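Local atomic coordinates of nickel-dependent hydrogenase large subunit (Allochromatium vinosum, PDB entry 3MYR), a protein that oxidises molecular hydrogen at a nickel-iron centre and passes the electrons to an acceptor, working as the large subunit of a heterodimer with an iron-sulfur small subunit. Residues 56-61 with 212-217; 64-69 with 481-486; 70-75 with 490-495. All coordinates share one frame; numbering follows the deposited sequence.

The three interactions meet around helix 67-80 and the Ni-Fe centre. Interaction 2 holds the centre's iron ligand Cys64 and packs the start of that helix on strand 476-485. Interaction 3 continues along the same helix to strand 488-497, the next strand of the sheet. Their centres lie about 9 Å apart, and Arg74 NH1 bonds to Ile482 O at 2.8 Å. Interaction 1 carries the nickel ligand Cys61 and faces an iron-sulfur cluster on the small-subunit side. Its centre is about 10 Å from that of interaction 2, where Thr65 OG1 meets His214 N at 2.7 Å. Val57 CG2 also touches His492 CE1 (3.5 Å), which ties interactions 1 and 3.

Interaction 1: 56-61 with 212-217; sequences FVQRIC and NPHPNF. With SF4 (iron/sulfur cluster), chain I.
The imidazole of His214 meets Arg59 over one face and Gln58 beside its CD2 corner; these three residues have the most surface buried here. Arg59 lies across one face of the ring, with CD 3.8 Å from the ring centroid in a CH-pi contact. The Arg59 chain bends at chi2 (64°), which puts CD over the ring. Further out, the guanidinium sits over His214 CB, its plane turned 39° from the ring. Gln58 slides past His214 in the opposite direction, and its CG comes 3.4 Å from His214 CD2. The far nitrogen, His214 NE2, gives a weak hydrogen bond to Cys61 O (3.4 Å, 162°). A water links the two segments again: it accepts from Arg59 NH1 at 3.0 Å and donates to His214 O at 2.8 Å.

His214 and Arg59 also face the iron-sulfur cluster. Cluster atom S3 is 3.7 Å from His214 CE1, near the ring plane, and Arg59 CG lies 3.7 Å from S2. Arg59 reaches the partner chain as well, since NH2 bonds to Cys147 O of the small subunit, while NH1 bonds to Ala55 O. An alanine in place of His214 would probably open a gap between Arg59, Gln58 and the cluster, and leave Cys61 O without this weak bond. Cys61 SG binds nickel, so one residue bonds to the metal through its sulfur and to His214 through its carbonyl. The contact thus joins the nickel site to the cluster's surroundings, and the nearby arginine charge is likely to influence the cluster's electrostatics.

Interaction 2: 64-69 with 481-486; sequences CTLVHG and GIMEAP. With NFV (Ni-Fe oxidized active center), chain N.
Val67 and Ala485 close in from the two segments on O1, the oxygen of the carbon monoxide ligand carried by the iron. Val67 CG2 is 3.5 Å from O1 and Ala485 CB is 3.6 Å from it. His68 adds a third neighbour, with NE2 3.4 Å from O1 and the ligand set obliquely to the ring. Within the two segments, the cyanide nitrogen N2 is met by carbon: Pro486 CD at 3.3 Å and Ala485 CB at 3.4 Å. The centre is also hydrogen-bonded to Arg487 N and Ser510 OG.

Val67 is the residue that joins the two segments. Its CG1 stands anti to the carbonyl carbon (chi1 -54°) and meets Pro486 tip to tip, with CG1 to Pro486 CD at 3.6 Å. Met483 crosses Val67 at about a right angle and lays its sulfur against the valine, SD to Val67 CB at 3.6 Å. Ala485 CB fits beside them. Leu66 adds a looser touch on the methionine methyl. No hydrogen bond crosses between the segments, so the fit is one of carbon and sulfur surfaces.

Leu66 is the N-cap of helix 67-80. The chain just before it brings in Cys64, whose SG binds the iron at 2.3 Å. SG also lies close to the nickel, as expected of the bridging thiolate of this family. The iron takes its other cysteine from Cys558. This is the active site of the [NiFe] hydrogenases: two Cys-x-x-Cys pairs, here Cys61 with Cys64 and Cys555 with Cys558, hold a bimetallic centre whose iron carries carbon monoxide and cyanide.

Interaction 3: 70-75 with 490-495; sequences IASVRA and LGHWIV
The ring of His492 presents one face to Ala71, whose CB stands 3.7 Å from the ring centroid and only 4° off its normal. This is a CH-pi contact over the centre of the imidazole. The arrangement is a helix packed on an antiparallel sheet. Ser72 N approaches obliquely, 3.6 Å from His492 ND1, without a hydrogen bond. At its two nitrogens the ring is held from outside: ND1 pairs with Tyr504 OH, which also bonds to Ser72 OG, and NE2 pairs with His68 ND1. These bonds fix the rotation of the ring under the methyl.

Helix 67-80 lies on strand 488-497, the middle strand of three. The two short segments run in similar directions, 39° apart, with their axes 7.7 Å from each other at the closest point. The helix residues facing the strand are small, Ala71 and Ala75, consistent with so close an approach.

Ala71 CB touches a second strand residue, with Leu490 CD2 3.6 Å away. Leu490 also borders the pocket of the Ni-Fe centre, so this end of the strand reaches the active site. On another side of the helix, Arg74 forms a salt bridge with Asp286. One turn on from Ala71, Ala75 CB rests 3.5 Å from His492 O. Beyond it, Ile494 CG2 closes the contact, 4.0 Å from Ala75 CB and 3.8 Å from Ala75 O.

Interaction 1: 56-61 with 212-217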
ATOM      1  N   PHE B  56      10.163   9.893  -4.423  1.00 19.45           N
ATOM      2  CA  PHE B  56       8.858  10.318  -4.989  1.00 18.20           C
ATOM      3  C   PHE B  56       7.941   9.138  -5.286  1.00 19.80           C
ATOM      4  O   PHE B  56       6.767   9.136  -4.883  1.00 18.36           O
ATOM      5  CB  PHE B  56       9.048  11.116  -6.307  1.00 16.62           C
ATOM      6  CG  PHE B  56       9.670  12.470  -6.126  1.00 19.54           C
ATOM      7  CD1 PHE B  56      11.058  12.602  -5.851  1.00 16.32           C
ATOM      8  CD2 PHE B  56       8.873  13.637  -6.235  1.00 18.67           C
ATOM      9  CE1 PHE B  56      11.640  13.843  -5.644  1.00 17.44           C
ATOM     10  CE2 PHE B  56       9.448  14.943  -6.051  1.00 19.49           C
ATOM     11  CZ  PHE B  56      10.852  15.057  -5.760  1.00 15.20           C
ATOM     12  N   VAL B  57       8.409   8.138  -6.037  1.00 17.29           N
ATOM     13  CA  VAL B  57       7.454   7.108  -6.460  1.00 18.89           C
ATOM     14  C   VAL B  57       7.132   6.098  -5.339  1.00 20.23           C
ATOM     15  O   VAL B  57       6.089   5.456  -5.348  1.00 20.11           O
ATOM     16  CB  VAL B  57       7.887   6.364  -7.719  1.00 18.81           C
ATOM     17  CG1 VAL B  57       7.976   7.363  -8.855  1.00 21.54           C
ATOM     18  CG2 VAL B  57       9.292   5.704  -7.521  1.00 18.77           C
ATOM     19  N   GLN B  58       7.968   6.010  -4.324  1.00 18.07           N
ATOM     20  CA  GLN B  58       7.516   5.249  -3.195  1.00 18.62           C
ATOM     21  C   GLN B  58       6.173   5.766  -2.660  1.00 17.70           C
ATOM     22  O   GLN B  58       5.314   4.966  -2.222  1.00 18.38           O
ATOM     23  CB  GLN B  58       8.557   5.209  -2.080  1.00 20.01           C
ATOM     24  CG  GLN B  58       8.104   4.175  -1.005  1.00 18.72           C
ATOM     25  CD  GLN B  58       9.152   3.868   0.061  1.00 27.12           C
ATOM     26  OE1 GLN B  58       9.966   4.733   0.474  1.00 26.44           O
ATOM     27  NE2 GLN B  58       9.097   2.655   0.552  1.00 20.58           N
ATOM     28  N   ARG B  59       6.006   7.088  -2.678  1.00 19.03           N
ATOM     29  CA  ARG B  59       4.776   7.746  -2.222  1.00 18.10           C
ATOM     30  C   ARG B  59       3.621   7.621  -3.221  1.00 18.81           C
ATOM     31  O   ARG B  59       2.537   8.134  -2.970  1.00 19.78           O
ATOM     32  CB  ARG B  59       5.034   9.230  -1.853  1.00 18.62           C
ATOM     33  CG  ARG B  59       5.517   9.386  -0.387  1.00 16.51           C
ATOM     34  CD  ARG B  59       6.906   8.694  -0.117  1.00 13.40           C
ATOM     35  NE  ARG B  59       7.473   9.187   1.139  1.00 16.47           N
ATOM     36  CZ  ARG B  59       8.718   8.958   1.540  1.00 18.00           C
ATOM     37  NH1 ARG B  59       9.594   8.425   0.676  1.00 15.51           N
ATOM     38  NH2 ARG B  59       9.104   9.287   2.794  1.00 16.68           N
ATOM     39  N   ILE B  60       3.817   6.881  -4.301  1.00 17.81           N
ATOM     40  CA  ILE B  60       2.648   6.370  -5.017  1.00 18.62           C
ATOM     41  C   ILE B  60       1.721   5.651  -4.045  1.00 19.63           C
ATOM     42  O   ILE B  60       0.491   5.738  -4.150  1.00 19.22           O
ATOM     43  CB  ILE B  60       3.083   5.436  -6.192  1.00 18.43           C
ATOM     44  CG1 ILE B  60       3.617   6.372  -7.304  1.00 16.24           C
ATOM     45  CG2 ILE B  60       1.866   4.552  -6.676  1.00 16.80           C
ATOM     46  CD1 ILE B  60       4.306   5.538  -8.525  1.00 15.90           C
ATOM     47  N   CYS B  61       2.290   4.908  -3.094  1.00 19.35           N
ATOM     48  CA  CYS B  61       1.409   4.095  -2.264  1.00 20.17           C
ATOM     49  C   CYS B  61       2.070   3.633  -1.003  1.00 19.18           C
ATOM     50  O   CYS B  61       3.178   3.156  -1.039  1.00 19.53           O
ATOM     51  CB  CYS B  61       0.839   2.897  -3.033  1.00 22.07           C
ATOM     52  SG  CYS B  61      -0.483   2.085  -2.055  1.00 23.91           S
ATOM     53  N   ASN B 212       8.893   2.471   8.855  1.00 16.61           N
ATOM     54  CA  ASN B 212       7.819   1.862   8.064  1.00 18.79           C
ATOM     55  C   ASN B 212       6.531   2.482   8.578  1.00 17.30           C
ATOM     56  O   ASN B 212       6.316   2.446   9.768  1.00 17.67           O
ATOM     57  CB  ASN B 212       7.766   0.300   8.299  1.00 16.91           C
ATOM     58  CG  ASN B 212       6.564  -0.370   7.550  1.00 23.97           C
ATOM     59  OD1 ASN B 212       6.725  -1.140   6.559  1.00 25.44           O
ATOM     60  ND2 ASN B 212       5.382  -0.049   7.984  1.00 16.33           N
ATOM     61  N   PRO B 213       5.683   3.018   7.696  1.00 17.82           N
ATOM     62  CA  PRO B 213       5.842   2.964   6.221  1.00 17.71           C
ATOM     63  C   PRO B 213       7.001   3.815   5.621  1.00 18.00           C
ATOM     64  O   PRO B 213       7.553   4.721   6.276  1.00 16.06           O
ATOM     65  CB  PRO B 213       4.479   3.491   5.691  1.00 16.60           C
ATOM     66  CG  PRO B 213       3.459   3.263   6.919  1.00 14.10           C
ATOM     67  CD  PRO B 213       4.382   3.626   8.072  1.00 18.23           C
ATOM     68  N   HIS B 214       7.267   3.546   4.340  1.00 15.38           N
ATOM     69  CA  HIS B 214       8.165   4.283   3.533  1.00 17.22           C
ATOM     70  C   HIS B 214       9.647   4.195   3.928  1.00 17.28           C
ATOM     71  O   HIS B 214      10.310   5.217   4.125  1.00 16.74           O
ATOM     72  CB  HIS B 214       7.603   5.725   3.341  1.00 15.78           C
ATOM     73  CG  HIS B 214       6.388   5.753   2.459  1.00 17.75           C
ATOM     74  ND1 HIS B 214       5.450   6.762   2.465  1.00 17.26           N
ATOM     75  CD2 HIS B 214       5.929   4.825   1.587  1.00 12.99           C
ATOM     76  CE1 HIS B 214       4.484   6.476   1.613  1.00 14.54           C
ATOM     77  NE2 HIS B 214       4.774   5.315   1.041  1.00 17.61           N
ATOM     78  N   PRO B 215      10.207   2.980   3.965  1.00 17.51           N
ATOM     79  CA  PRO B 215      11.640   2.917   4.254  1.00 15.41           C
ATOM     80  C   PRO B 215      12.507   3.593   3.164  1.00 18.56           C
ATOM     81  O   PRO B 215      12.032   3.876   2.025  1.00 16.96           O
ATOM     82  CB  PRO B 215      11.926   1.397   4.331  1.00 17.41           C
ATOM     83  CG  PRO B 215      10.858   0.804   3.421  1.00 17.29           C
ATOM     84  CD  PRO B 215       9.610   1.649   3.769  1.00 15.78           C
ATOM     85  N   ASN B 216      13.793   3.783   3.477  1.00 16.89           N
ATOM     86  CA  ASN B 216      14.738   4.410   2.504  1.00 18.00           C
ATOM     87  C   ASN B 216      15.471   3.410   1.613  1.00 18.72           C
ATOM     88  O   ASN B 216      15.756   2.279   2.038  1.00 17.68           O
ATOM     89  CB  ASN B 216      15.743   5.312   3.277  1.00 17.13           C
ATOM     90  CG  ASN B 216      14.994   6.427   4.041  1.00 21.70           C
ATOM     91  OD1 ASN B 216      14.925   6.408   5.271  1.00 22.88           O
ATOM     92  ND2 ASN B 216      14.306   7.277   3.307  1.00 14.63           N
ATOM     93  N   PHE B 217      15.831   3.871   0.418  1.00 20.28           N
ATOM     94  CA  PHE B 217      16.538   3.045  -0.557  1.00 20.14           C
ATOM     95  C   PHE B 217      17.647   3.881  -1.139  1.00 20.51           C
ATOM     96  O   PHE B 217      17.676   5.055  -0.923  1.00 17.21           O
ATOM     97  CB  PHE B 217      15.605   2.578  -1.682  1.00 19.42           C
ATOM     98  CG  PHE B 217      14.536   1.689  -1.194  1.00 23.97           C
ATOM     99  CD1 PHE B 217      14.775   0.328  -1.054  1.00 25.28           C
ATOM    100  CD2 PHE B 217      13.345   2.248  -0.687  1.00 20.47           C
ATOM    101  CE1 PHE B 217      13.819  -0.474  -0.414  1.00 29.37           C
ATOM    102  CE2 PHE B 217      12.352   1.472  -0.133  1.00 26.03           C
ATOM    103  CZ  PHE B 217      12.575   0.099   0.021  1.00 28.03           C
TER
HETATM  104 FE1  SF4 I2001       3.310  10.908   2.582  1.00 15.82          FE
HETATM  105 FE2  SF4 I2001       0.981  10.610   4.091  0.50 17.11          FE
HETATM  106 FE3  SF4 I2001       1.035  12.273   1.808  1.00 21.70          FE
HETATM  107 FE4  SF4 I2001       1.277   9.294   1.833  1.00 19.46          FE
HETATM  108  S1  SF4 I2001      -0.635  10.701   2.353  0.50 18.18           S
HETATM  109  S2  SF4 I2001       2.261  10.858   0.558  1.00 18.21           S
HETATM  110  S3  SF4 I2001       2.670   9.060   3.623  1.00 16.72           S
HETATM  111  S4  SF4 I2001       2.238  12.551   3.699  1.00 21.00           S
HETATM  112  O   HOH W   1      11.470   7.332   2.677  1.00 15.15           O

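Interaction 2: 64-69 with 481-486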
ATOM      1  N   CYS B  64       1.380  -0.885  -0.358  1.00 19.34           N
ATOM      2  CA  CYS B  64       2.543  -1.582  -0.852  1.00 20.49           C
ATOM      3  C   CYS B  64       3.724  -0.561  -0.718  1.00 20.81           C
ATOM      4  O   CYS B  64       4.337  -0.156  -1.698  1.00 22.53           O
ATOM      5  CB  CYS B  64       2.395  -2.085  -2.300  1.00 18.21           C
ATOM      6  SG  CYS B  64       1.926  -0.673  -3.399  1.00 21.68           S
ATOM      7  N   THR B  65       4.040  -0.162   0.502  1.00 23.08           N
ATOM      8  CA  THR B  65       5.215   0.665   0.691  1.00 22.40           C
ATOM      9  C   THR B  65       6.421  -0.234   0.257  1.00 24.32           C
ATOM     10  O   THR B  65       6.197  -1.428   0.005  1.00 25.29           O
ATOM     11  CB  THR B  65       5.342   1.116   2.145  1.00 21.77           C
ATOM     12  OG1 THR B  65       6.423   2.047   2.203  1.00 23.72           O
ATOM     13  CG2 THR B  65       5.595  -0.052   3.065  1.00 19.88           C
ATOM     14  N   LEU B  66       7.590   0.363   0.048  1.00 20.07           N
ATOM     15  CA  LEU B  66       8.792  -0.335  -0.442  1.00 21.60           C
ATOM     16  C   LEU B  66       8.775  -0.640  -1.952  1.00 21.28           C
ATOM     17  O   LEU B  66       9.785  -0.470  -2.634  1.00 18.91           O
ATOM     18  CB  LEU B  66       9.155  -1.571   0.466  1.00 22.18           C
ATOM     19  CG  LEU B  66      10.188  -2.579  -0.090  1.00 25.26           C
ATOM     20  CD1 LEU B  66      10.944  -3.193   1.006  1.00 26.03           C
ATOM     21  CD2 LEU B  66       9.470  -3.665  -0.906  1.00 23.80           C
ATOM     22  N   VAL B  67       7.654  -1.116  -2.509  1.00 19.56           N
ATOM     23  CA  VAL B  67       7.797  -1.760  -3.838  1.00 20.36           C
ATOM     24  C   VAL B  67       8.112  -0.773  -4.969  1.00 20.38           C
ATOM     25  O   VAL B  67       8.873  -1.129  -5.867  1.00 20.56           O
ATOM     26  CB  VAL B  67       6.536  -2.606  -4.278  1.00 23.80           C
ATOM     27  CG1 VAL B  67       6.211  -3.646  -3.159  1.00 16.72           C
ATOM     28  CG2 VAL B  67       5.361  -1.656  -4.557  1.00 17.48           C
ATOM     29  N   HIS B  68       7.607   0.469  -4.894  1.00 17.01           N
ATOM     30  CA  HIS B  68       8.014   1.437  -5.898  1.00 17.82           C
ATOM     31  C   HIS B  68       9.433   1.965  -5.653  1.00 19.23           C
ATOM     32  O   HIS B  68      10.029   2.433  -6.589  1.00 21.48           O
ATOM     33  CB  HIS B  68       7.009   2.602  -5.974  1.00 16.89           C
ATOM     34  CG  HIS B  68       5.651   2.167  -6.473  1.00 18.08           C
ATOM     35  ND1 HIS B  68       5.396   1.907  -7.791  1.00 20.48           N
ATOM     36  CD2 HIS B  68       4.480   1.951  -5.822  1.00 16.73           C
ATOM     37  CE1 HIS B  68       4.138   1.496  -7.936  1.00 19.05           C
ATOM     38  NE2 HIS B  68       3.556   1.526  -6.754  1.00 17.92           N
ATOM     39  N   GLY B  69       9.893   2.046  -4.385  1.00 17.00           N
ATOM     40  CA  GLY B  69      11.273   2.362  -4.120  1.00 17.01           C
ATOM     41  C   GLY B  69      12.152   1.324  -4.814  1.00 18.95           C
ATOM     42  O   GLY B  69      13.113   1.662  -5.470  1.00 21.61           O
ATOM     43  N   GLY B 481      12.907  -0.924 -14.402  1.00 21.21           N
ATOM     44  CA  GLY B 481      13.004  -1.584 -13.088  1.00 23.30           C
ATOM     45  C   GLY B 481      11.776  -2.450 -12.924  1.00 23.76           C
ATOM     46  O   GLY B 481      10.656  -1.958 -13.066  1.00 22.66           O
ATOM     47  N   ILE B 482      11.983  -3.749 -12.781  1.00 26.20           N
ATOM     48  CA  ILE B 482      10.851  -4.661 -12.632  1.00 29.37           C
ATOM     49  C   ILE B 482      10.800  -5.206 -11.223  1.00 29.53           C
ATOM     50  O   ILE B 482      11.795  -5.210 -10.468  1.00 30.42           O
ATOM     51  CB  ILE B 482      10.843  -5.844 -13.677  1.00 30.52           C
ATOM     52  CG1 ILE B 482      12.105  -6.664 -13.596  1.00 32.21           C
ATOM     53  CG2 ILE B 482      10.783  -5.332 -15.052  1.00 34.59           C
ATOM     54  CD1 ILE B 482      12.073  -7.854 -12.484  1.00 35.57           C
ATOM     55  N   MET B 483       9.618  -5.635 -10.830  1.00 28.80           N
ATOM     56  CA  MET B 483       9.464  -6.203  -9.500  1.00 27.24           C
ATOM     57  C   MET B 483       8.154  -6.998  -9.513  1.00 26.42           C
ATOM     58  O   MET B 483       7.268  -6.697 -10.321  1.00 27.15           O
ATOM     59  CB  MET B 483       9.394  -5.089  -8.485  1.00 27.78           C
ATOM     60  CG  MET B 483       8.472  -5.460  -7.362  1.00 35.66           C
ATOM     61  SD  MET B 483       9.056  -4.619  -5.976  1.00 46.95           S
ATOM     62  CE  MET B 483       8.952  -5.877  -4.710  1.00 30.56           C
ATOM     63  N   GLU B 484       8.039  -8.011  -8.665  1.00 23.99           N
ATOM     64  CA  GLU B 484       6.741  -8.658  -8.435  1.00 24.33           C
ATOM     65  C   GLU B 484       6.299  -8.063  -7.116  1.00 22.65           C
ATOM     66  O   GLU B 484       6.858  -8.396  -6.077  1.00 24.20           O
ATOM     67  CB  GLU B 484       6.891 -10.187  -8.323  1.00 22.84           C
ATOM     68  CG  GLU B 484       6.917 -10.971  -9.707  1.00 23.73           C
ATOM     69  CD  GLU B 484       5.594 -10.869 -10.555  1.00 25.86           C
ATOM     70  OE1 GLU B 484       4.443 -10.745 -10.002  1.00 26.46           O
ATOM     71  OE2 GLU B 484       5.723 -10.947 -11.803  1.00 28.97           O
ATOM     72  N   ALA B 485       5.396  -7.093  -7.168  1.00 19.21           N
ATOM     73  CA  ALA B 485       4.882  -6.449  -5.950  1.00 18.71           C
ATOM     74  C   ALA B 485       3.774  -7.389  -5.404  1.00 17.87           C
ATOM     75  O   ALA B 485       3.316  -8.266  -6.138  1.00 17.32           O
ATOM     76  CB  ALA B 485       4.302  -5.069  -6.318  1.00 16.18           C
ATOM     77  N   PRO B 486       3.405  -7.281  -4.110  1.00 18.82           N
ATOM     78  CA  PRO B 486       2.287  -8.158  -3.651  1.00 19.50           C
ATOM     79  C   PRO B 486       1.022  -8.216  -4.541  1.00 19.25           C
ATOM     80  O   PRO B 486       0.369  -9.248  -4.574  1.00 21.33           O
ATOM     81  CB  PRO B 486       1.911  -7.574  -2.263  1.00 17.85           C
ATOM     82  CG  PRO B 486       3.238  -6.999  -1.798  1.00 19.70           C
ATOM     83  CD  PRO B 486       3.861  -6.351  -3.038  1.00 17.02           C
TER
HETATM   84 FE   NFV N2005       0.918  -1.588  -5.260  1.00 16.26          FE
HETATM   85 NI   NFV N2005      -0.541   0.204  -3.326  1.00 22.31          NI
HETATM   86  C1  NFV N2005       2.102  -1.665  -6.295  1.00 19.51           C
HETATM   87  O1  NFV N2005       3.027  -1.795  -7.110  1.00 13.88           O
HETATM   88  C2  NFV N2005       1.265  -3.403  -4.791  1.00 13.93           C
HETATM   89  N2  NFV N2005       1.506  -4.526  -4.504  1.00 15.96           N
HETATM   90  C3  NFV N2005      -0.368  -2.081  -6.547  1.00 20.92           C
HETATM   91  N3  NFV N2005      -1.167  -2.361  -7.356  1.00 16.89           N
HETATM   92  O4  NFV N2005      -0.537  -1.587  -3.908  1.00 19.96           O

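Interaction 3: 70-75 with 490-495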
ATOM      1  N   ILE B  70      11.873   0.050  -4.614  1.00 18.73           N
ATOM      2  CA  ILE B  70      12.655  -0.994  -5.237  1.00 20.81           C
ATOM      3  C   ILE B  70      12.621  -0.930  -6.786  1.00 21.48           C
ATOM      4  O   ILE B  70      13.665  -0.999  -7.434  1.00 20.41           O
ATOM      5  CB  ILE B  70      12.214  -2.399  -4.677  1.00 22.62           C
ATOM      6  CG1 ILE B  70      12.948  -2.554  -3.331  1.00 25.57           C
ATOM      7  CG2 ILE B  70      12.691  -3.531  -5.658  1.00 17.52           C
ATOM      8  CD1 ILE B  70      12.466  -3.597  -2.600  1.00 37.45           C
ATOM      9  N   ALA B  71      11.431  -0.801  -7.376  1.00 18.94           N
ATOM     10  CA  ALA B  71      11.326  -0.748  -8.838  1.00 20.97           C
ATOM     11  C   ALA B  71      12.096   0.479  -9.381  1.00 21.67           C
ATOM     12  O   ALA B  71      12.767   0.395 -10.418  1.00 22.47           O
ATOM     13  CB  ALA B  71       9.847  -0.651  -9.243  1.00 20.16           C
ATOM     14  N   SER B  72      12.018   1.600  -8.645  1.00 19.81           N
ATOM     15  CA  SER B  72      12.692   2.814  -9.047  1.00 20.67           C
ATOM     16  C   SER B  72      14.202   2.689  -9.052  1.00 20.54           C
ATOM     17  O   SER B  72      14.847   3.026 -10.045  1.00 20.67           O
ATOM     18  CB  SER B  72      12.282   4.014  -8.174  1.00 19.31           C
ATOM     19  OG  SER B  72      12.856   5.184  -8.700  1.00 19.52           O
ATOM     20  N   VAL B  73      14.801   2.173  -7.980  1.00 19.25           N
ATOM     21  CA  VAL B  73      16.305   2.145  -7.930  1.00 18.58           C
ATOM     22  C   VAL B  73      16.727   1.068  -8.946  1.00 18.89           C
ATOM     23  O   VAL B  73      17.784   1.189  -9.575  1.00 22.29           O
ATOM     24  CB  VAL B  73      16.880   1.818  -6.504  1.00 17.84           C
ATOM     25  CG1 VAL B  73      16.592   2.986  -5.502  1.00 17.59           C
ATOM     26  CG2 VAL B  73      16.269   0.536  -5.975  1.00 16.65           C
ATOM     27  N   ARG B  74      15.940   0.009  -9.102  1.00 18.56           N
ATOM     28  CA  ARG B  74      16.257  -1.010 -10.142  1.00 18.67           C
ATOM     29  C   ARG B  74      16.192  -0.412 -11.571  1.00 19.97           C
ATOM     30  O   ARG B  74      16.960  -0.834 -12.448  1.00 18.78           O
ATOM     31  CB  ARG B  74      15.282  -2.182 -10.103  1.00 19.54           C
ATOM     32  CG  ARG B  74      15.576  -3.185  -8.991  1.00 20.22           C
ATOM     33  CD  ARG B  74      14.544  -4.312  -8.949  1.00 20.23           C
ATOM     34  NE  ARG B  74      14.836  -5.286  -7.877  1.00 16.89           N
ATOM     35  CZ  ARG B  74      14.057  -6.323  -7.574  1.00 21.03           C
ATOM     36  NH1 ARG B  74      12.935  -6.508  -8.241  1.00 18.98           N
ATOM     37  NH2 ARG B  74      14.370  -7.154  -6.566  1.00 19.33           N
ATOM     38  N   ALA B  75      15.282   0.560 -11.792  1.00 19.32           N
ATOM     39  CA  ALA B  75      15.154   1.172 -13.125  1.00 20.25           C
ATOM     40  C   ALA B  75      16.404   1.960 -13.409  1.00 22.17           C
ATOM     41  O   ALA B  75      16.968   1.884 -14.536  1.00 22.71           O
ATOM     42  CB  ALA B  75      13.886   2.141 -13.188  1.00 18.60           C
ATOM     43  N   LEU B 490       5.181  -5.166 -11.644  1.00 19.16           N
ATOM     44  CA  LEU B 490       5.308  -3.729 -11.510  1.00 18.56           C
ATOM     45  C   LEU B 490       6.525  -3.402 -12.331  1.00 20.79           C
ATOM     46  O   LEU B 490       7.538  -4.106 -12.214  1.00 20.75           O
ATOM     47  CB  LEU B 490       5.613  -3.322 -10.027  1.00 17.93           C
ATOM     48  CG  LEU B 490       6.179  -1.905  -9.773  1.00 18.49           C
ATOM     49  CD1 LEU B 490       5.121  -0.855 -10.107  1.00 19.32           C
ATOM     50  CD2 LEU B 490       6.520  -1.700  -8.248  1.00 18.30           C
ATOM     51  N   GLY B 491       6.450  -2.347 -13.147  1.00 20.34           N
ATOM     52  CA  GLY B 491       7.619  -1.893 -13.896  1.00 20.10           C
ATOM     53  C   GLY B 491       7.669  -0.356 -13.868  1.00 20.87           C
ATOM     54  O   GLY B 491       6.587   0.295 -13.940  1.00 21.13           O
ATOM     55  N   HIS B 492       8.890   0.216 -13.807  1.00 17.25           N
ATOM     56  CA  HIS B 492       9.103   1.626 -13.949  1.00 19.37           C
ATOM     57  C   HIS B 492      10.020   1.751 -15.149  1.00 22.13           C
ATOM     58  O   HIS B 492      11.121   1.195 -15.131  1.00 20.36           O
ATOM     59  CB  HIS B 492       9.812   2.212 -12.742  1.00 17.88           C
ATOM     60  CG  HIS B 492       8.947   2.302 -11.514  1.00 19.22           C
ATOM     61  ND1 HIS B 492       9.295   3.056 -10.425  1.00 18.86           N
ATOM     62  CD2 HIS B 492       7.730   1.771 -11.231  1.00 19.02           C
ATOM     63  CE1 HIS B 492       8.349   2.967  -9.504  1.00 20.05           C
ATOM     64  NE2 HIS B 492       7.368   2.228  -9.990  1.00 19.04           N
ATOM     65  N   TRP B 493       9.582   2.486 -16.180  1.00 20.90           N
ATOM     66  CA  TRP B 493      10.471   2.697 -17.331  1.00 22.28           C
ATOM     67  C   TRP B 493      11.014   4.124 -17.238  1.00 23.12           C
ATOM     68  O   TRP B 493      10.224   5.073 -17.139  1.00 24.28           O
ATOM     69  CB  TRP B 493       9.663   2.539 -18.610  1.00 21.52           C
ATOM     70  CG  TRP B 493       9.413   1.116 -18.993  1.00 19.50           C
ATOM     71  CD1 TRP B 493      10.045   0.431 -20.011  1.00 25.62           C
ATOM     72  CD2 TRP B 493       8.394   0.233 -18.484  1.00 19.84           C
ATOM     73  NE1 TRP B 493       9.506  -0.821 -20.129  1.00 25.34           N
ATOM     74  CE2 TRP B 493       8.512  -0.980 -19.194  1.00 21.65           C
ATOM     75  CE3 TRP B 493       7.468   0.307 -17.399  1.00 21.71           C
ATOM     76  CZ2 TRP B 493       7.685  -2.083 -18.940  1.00 23.34           C
ATOM     77  CZ3 TRP B 493       6.631  -0.766 -17.153  1.00 19.56           C
ATOM     78  CH2 TRP B 493       6.747  -1.966 -17.914  1.00 20.99           C
ATOM     79  N   ILE B 494      12.329   4.284 -17.246  1.00 23.23           N
ATOM     80  CA  ILE B 494      12.911   5.648 -17.102  1.00 22.96           C
ATOM     81  C   ILE B 494      13.736   5.999 -18.342  1.00 22.05           C
ATOM     82  O   ILE B 494      14.454   5.159 -18.887  1.00 22.12           O
ATOM     83  CB  ILE B 494      13.779   5.778 -15.858  1.00 22.82           C
ATOM     84  CG1 ILE B 494      14.270   7.218 -15.663  1.00 21.95           C
ATOM     85  CG2 ILE B 494      14.995   4.803 -15.927  1.00 21.90           C
ATOM     86  CD1 ILE B 494      15.011   7.422 -14.273  1.00 20.71           C
ATOM     87  N   VAL B 495      13.687   7.260 -18.728  1.00 22.94           N
ATOM     88  CA  VAL B 495      14.557   7.738 -19.763  1.00 23.17           C
ATOM     89  C   VAL B 495      15.303   8.902 -19.195  1.00 23.42           C
ATOM     90  O   VAL B 495      14.679   9.863 -18.676  1.00 24.22           O
ATOM     91  CB  VAL B 495      13.720   8.189 -21.026  1.00 22.56           C
ATOM     92  CG1 VAL B 495      14.588   8.823 -22.094  1.00 23.55           C
ATOM     93  CG2 VAL B 495      12.910   7.002 -21.560  1.00 23.31           C
TER